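PDB 5K87: 2-methyl-aconitate isomerase from Shewanella oneidensis, which catalyses the interconversion of 2-methyl-trans-aconitate and 2-methyl-cis-aconitate during propionate breakdown by the 2-methylcitrate cycle. Local coordinates for residues L234-T239 with I284-P289; V306-R311 with N342-G347. The protein carries 1 engineered substitution. One frame throughout, in Å; residues are numbered along the deposited sequence.

Contact 1: residues L234-T239 with I284-P289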
# COMPACT_ATOMS: atom_id res chain seq x y z
N LEU A 234 -10.37 15.05 24.77
CA LEU A 234 -10.44 15.36 23.35
C LEU A 234 -11.84 15.10 22.79
O LEU A 234 -12.07 15.28 21.60
CB LEU A 234 -9.43 14.51 22.58
CG LEU A 234 -7.97 14.65 22.99
CD1 LEU A 234 -7.16 13.48 22.45
CD2 LEU A 234 -7.42 15.97 22.48
N GLY A 235 -12.76 14.67 23.65
CA GLY A 235 -14.10 14.32 23.21
C GLY A 235 -14.17 12.95 22.55
O GLY A 235 -15.13 12.65 21.83
N TYR A 236 -13.15 12.13 22.78
CA TYR A 236 -13.12 10.75 22.26
C TYR A 236 -13.43 9.76 23.37
O TYR A 236 -13.43 10.12 24.55
CB TYR A 236 -11.76 10.43 21.62
CG TYR A 236 -11.50 11.23 20.36
CD1 TYR A 236 -12.36 11.16 19.27
CD2 TYR A 236 -10.38 12.05 20.26
CE1 TYR A 236 -12.12 11.89 18.11
CE2 TYR A 236 -10.14 12.78 19.11
CZ TYR A 236 -11.02 12.70 18.04
OH TYR A 236 -10.77 13.42 16.90
N THR A 237 -13.70 8.51 23.00
CA THR A 237 -13.99 7.47 23.98
C THR A 237 -12.85 6.46 24.09
O THR A 237 -12.80 5.70 25.05
CB THR A 237 -15.25 6.70 23.62
OG1 THR A 237 -15.02 5.99 22.39
CG2 THR A 237 -16.42 7.65 23.44
N GLY A 238 -11.96 6.45 23.11
CA GLY A 238 -10.91 5.45 23.06
C GLY A 238 -11.22 4.27 22.16
O GLY A 238 -10.36 3.43 21.92
N THR A 239 -12.46 4.20 21.66
CA THR A 239 -12.85 3.10 20.78
C THR A 239 -12.77 3.46 19.30
O THR A 239 -13.14 2.67 18.44
CB THR A 239 -14.29 2.61 21.07
OG1 THR A 239 -15.22 3.65 20.76
CG2 THR A 239 -14.44 2.18 22.52
N ILE A 284 2.14 10.87 19.71
CA ILE A 284 1.02 11.26 20.56
C ILE A 284 -0.04 10.16 20.54
O ILE A 284 -0.30 9.54 19.50
CB ILE A 284 0.44 12.64 20.14
CG1 ILE A 284 -0.65 13.10 21.11
CG2 ILE A 284 -0.02 12.64 18.68
CD1 ILE A 284 -0.96 14.58 21.00
N ALA A 285 -0.63 9.90 21.70
CA ALA A 285 -1.60 8.83 21.88
C ALA A 285 -2.65 9.25 22.89
O ALA A 285 -2.43 10.13 23.73
CB ALA A 285 -0.90 7.57 22.35
N PHE A 286 -3.81 8.61 22.81
CA PHE A 286 -4.85 8.86 23.79
C PHE A 286 -5.35 7.57 24.42
O PHE A 286 -5.35 6.51 23.77
CB PHE A 286 -5.98 9.77 23.26
CG PHE A 286 -6.68 9.27 22.02
CD1 PHE A 286 -6.16 9.53 20.75
CD2 PHE A 286 -7.90 8.62 22.10
CE1 PHE A 286 -6.83 9.11 19.61
CE2 PHE A 286 -8.57 8.21 20.96
CZ PHE A 286 -8.03 8.46 19.72
N VAL A 287 -5.74 7.66 25.69
CA VAL A 287 -6.02 6.48 26.50
C VAL A 287 -7.40 6.56 27.15
O VAL A 287 -7.93 7.66 27.34
CB VAL A 287 -4.95 6.28 27.61
CG1 VAL A 287 -3.56 6.25 27.01
CG2 VAL A 287 -5.05 7.37 28.69
N ALA A 288 -7.95 5.41 27.50
CA ALA A 288 -9.23 5.36 28.19
C ALA A 288 -9.36 4.04 28.92
O ALA A 288 -8.68 3.07 28.59
CB ALA A 288 -10.37 5.52 27.20
N PRO A 289 -10.25 3.99 29.94
CA PRO A 289 -10.53 2.70 30.58
C PRO A 289 -11.18 1.73 29.59
O PRO A 289 -11.65 2.15 28.54
CB PRO A 289 -11.52 3.08 31.69
CG PRO A 289 -11.28 4.53 31.95
CD PRO A 289 -10.94 5.11 30.62
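A loop folded over one face of a β-strand is the element at work here: Phe286 and Ala288 of strand 283-288 meet Leu234, Tyr236, Thr237 and Gly238 of the loop that leads from strand 225-230 to helix 242-245. Strand alternation sets the pattern, since Phe286 and Ala288 point toward the loop while Val287 between them points away.

Phe286 buries more area here than any other residue. Its first torsion (chi1 58°) sets CG between the backbone N and the carbonyl carbon. The ring pairs with that of Tyr236: the planes are 24° from parallel but strongly offset, with centroids 5.2 Å from each other and little of one ring over the other. Tyr236 CD2 lies over the rim of one Phe286 face, and Tyr236 CB approaches Phe286 CE2 to 3.9 Å. Gly238 CA comes up to the edge of the Phe286 ring, 4.2 Å from the same CE2. Leu234 completes the apolar group from the other end, its CD1 lying 4.0 Å from Phe286 CB.

Further along the strand, the methyl of Ala288 sits against the loop backbone, with CB 3.2 Å from Thr237 O. Gly238, at positive phi, has no side chain to compete with this methyl for the space.

No hydrogen bond joins the two segments. The loop is shaped from within: Thr239 N donates to Thr237 OG1 at 3.2 Å, and the carboxylate of Glu240 takes the N-H groups of Thr237 and Gly238. Phe255 of helix 249-266 also packs on Leu234 and Tyr236. Strand 283-288 begins at substrate-binding Lys283, yet the contact itself is an apolar loop-on-strand packing, with an ST turn at Thr237 shaping the loop.

Contact 2: residues V306-R311 with N342-G347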
# COMPACT_ATOMS: atom_id res chain seq x y z
N VAL A 306 -9.55 -6.44 27.99
CA VAL A 306 -8.45 -5.48 28.04
C VAL A 306 -8.37 -4.75 29.37
O VAL A 306 -9.35 -4.67 30.11
CB VAL A 306 -8.57 -4.42 26.90
CG1 VAL A 306 -8.44 -5.09 25.54
CG2 VAL A 306 -9.87 -3.65 27.03
N ASP A 307 -7.19 -4.22 29.65
CA ASP A 307 -6.96 -3.41 30.84
C ASP A 307 -7.18 -1.92 30.56
O ASP A 307 -7.43 -1.14 31.48
CB ASP A 307 -5.55 -3.63 31.37
CG ASP A 307 -5.32 -5.05 31.81
OD1 ASP A 307 -5.96 -5.47 32.80
OD2 ASP A 307 -4.50 -5.75 31.19
N LEU A 308 -7.07 -1.53 29.29
CA LEU A 308 -7.28 -0.13 28.89
C LEU A 308 -7.36 -0.07 27.36
O LEU A 308 -7.08 -1.05 26.68
CB LEU A 308 -6.17 0.79 29.40
CG LEU A 308 -4.81 0.71 28.69
CD1 LEU A 308 -4.00 1.95 29.00
CD2 LEU A 308 -4.03 -0.54 29.09
N LEU A 309 -7.75 1.09 26.85
CA LEU A 309 -7.74 1.37 25.42
C LEU A 309 -6.64 2.38 25.13
O LEU A 309 -6.47 3.35 25.87
CB LEU A 309 -9.07 1.98 25.00
CG LEU A 309 -10.29 1.13 25.33
CD1 LEU A 309 -11.53 1.80 24.80
CD2 LEU A 309 -10.15 -0.28 24.79
N VAL A 310 -5.91 2.16 24.04
CA VAL A 310 -4.94 3.14 23.57
C VAL A 310 -5.01 3.27 22.06
O VAL A 310 -5.01 2.26 21.34
CB VAL A 310 -3.48 2.80 23.96
CG1 VAL A 310 -2.57 3.98 23.62
CG2 VAL A 310 -3.36 2.43 25.44
N ARG A 311 -5.09 4.50 21.59
CA ARG A 311 -5.01 4.83 20.17
C ARG A 311 -3.80 5.73 20.01
O ARG A 311 -3.58 6.61 20.84
CB ARG A 311 -6.27 5.57 19.73
CG ARG A 311 -7.31 4.69 19.07
CD ARG A 311 -7.78 3.53 19.92
NE ARG A 311 -8.92 2.89 19.28
CZ ARG A 311 -9.41 1.69 19.62
NH1 ARG A 311 -8.87 0.99 20.61
NH2 ARG A 311 -10.44 1.21 18.96
N ASN A 342 -1.33 4.20 33.53
CA ASN A 342 -1.57 3.40 34.72
C ASN A 342 -2.98 3.63 35.27
O ASN A 342 -3.68 2.68 35.62
CB ASN A 342 -0.53 3.75 35.77
CG ASN A 342 -0.80 3.07 37.09
OD1 ASN A 342 -1.36 3.68 38.01
ND2 ASN A 342 -0.42 1.81 37.20
N LEU A 343 -3.41 4.88 35.30
CA LEU A 343 -4.72 5.20 35.86
C LEU A 343 -5.86 4.68 34.98
O LEU A 343 -6.87 4.21 35.48
CB LEU A 343 -4.85 6.71 36.09
CG LEU A 343 -3.94 7.27 37.18
CD1 LEU A 343 -4.10 8.77 37.27
CD2 LEU A 343 -4.22 6.62 38.53
N ALA A 344 -5.68 4.75 33.66
CA ALA A 344 -6.67 4.21 32.74
C ALA A 344 -6.82 2.71 32.96
O ALA A 344 -7.89 2.14 32.75
CB ALA A 344 -6.29 4.50 31.29
N ALA A 345 -5.74 2.08 33.41
CA ALA A 345 -5.73 0.64 33.65
C ALA A 345 -6.10 0.26 35.09
O ALA A 345 -5.99 -0.90 35.48
CB ALA A 345 -4.38 0.03 33.27
N GLY A 346 -6.55 1.24 35.86
CA GLY A 346 -7.07 0.96 37.20
C GLY A 346 -6.12 1.25 38.35
O GLY A 346 -6.48 1.07 39.51
N GLY A 347 -4.91 1.69 38.04
CA GLY A 347 -3.96 2.08 39.06
C GLY A 347 -3.23 0.91 39.69
O GLY A 347 -3.57 -0.25 39.44
O HOH W 1 -8.45 -2.13 33.84
O HOH W 2 -5.44 -3.81 34.79
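The flat group of this contact, the carboxylate of Asp307, meets its partners through its two oxygens: OD1 accepts a water at 2.6 Å that also donates to Ala345 O, while OD2 is bound by the backbone N of Arg354. A second water joins Asp307 O, 2.8 Å away, to Ala345 O, the latter bond being weak. Ala345 O thus receives both waters, and Lys350 NZ bonds to it as well.

The backbones also touch directly: Ala345 CA directs its C-H at Asp307 O over 3.3 Å, with an angle of 159° at the hydrogen. Next to these polar atoms lies Leu308, with CG between the backbone N and the carbonyl carbon (chi1 75°). Its branches divide between two methyls: CD1 is 4.1 Å from Ala344 CB, and CD2 is 4.2 Å from Ala345 CB.

The helix ends here in a Schellman motif, in which Gly347 N bonds to Asn342 O and Gly346 N to Leu343 O. Gly346, at positive phi, is its C-prime residue.

The C-terminal end of helix 340-344 rests against Asp307 and Leu308, at strand 308-314. Val353 and Phe355 of the adjoining strand 352-357 pack on Leu308; Val287 of strand 283-288 touches Ala344.

Contacts 1 and 2 illustrate how two neighbouring antiparallel strands can each receive a different covering element. Strands 283-288 and 308-314 are joined by backbone bonds, probably including Phe286 N to Arg311 O and Ala288 O to Leu309 N. Contact 1 uses the side of Phe286 and Ala288, where a loop settles; contact 2 uses Leu308, and its helix end also reaches Val287, which points away from that loop. Both are partly buried, but contact 1 has more buried members and is apolar and aromatic, whereas contact 2 mixes a small apolar patch with water bridges. The side chain of Phe286 lies about 9 Å from that of substrate-binding His319; contact 2 lies away from such sites.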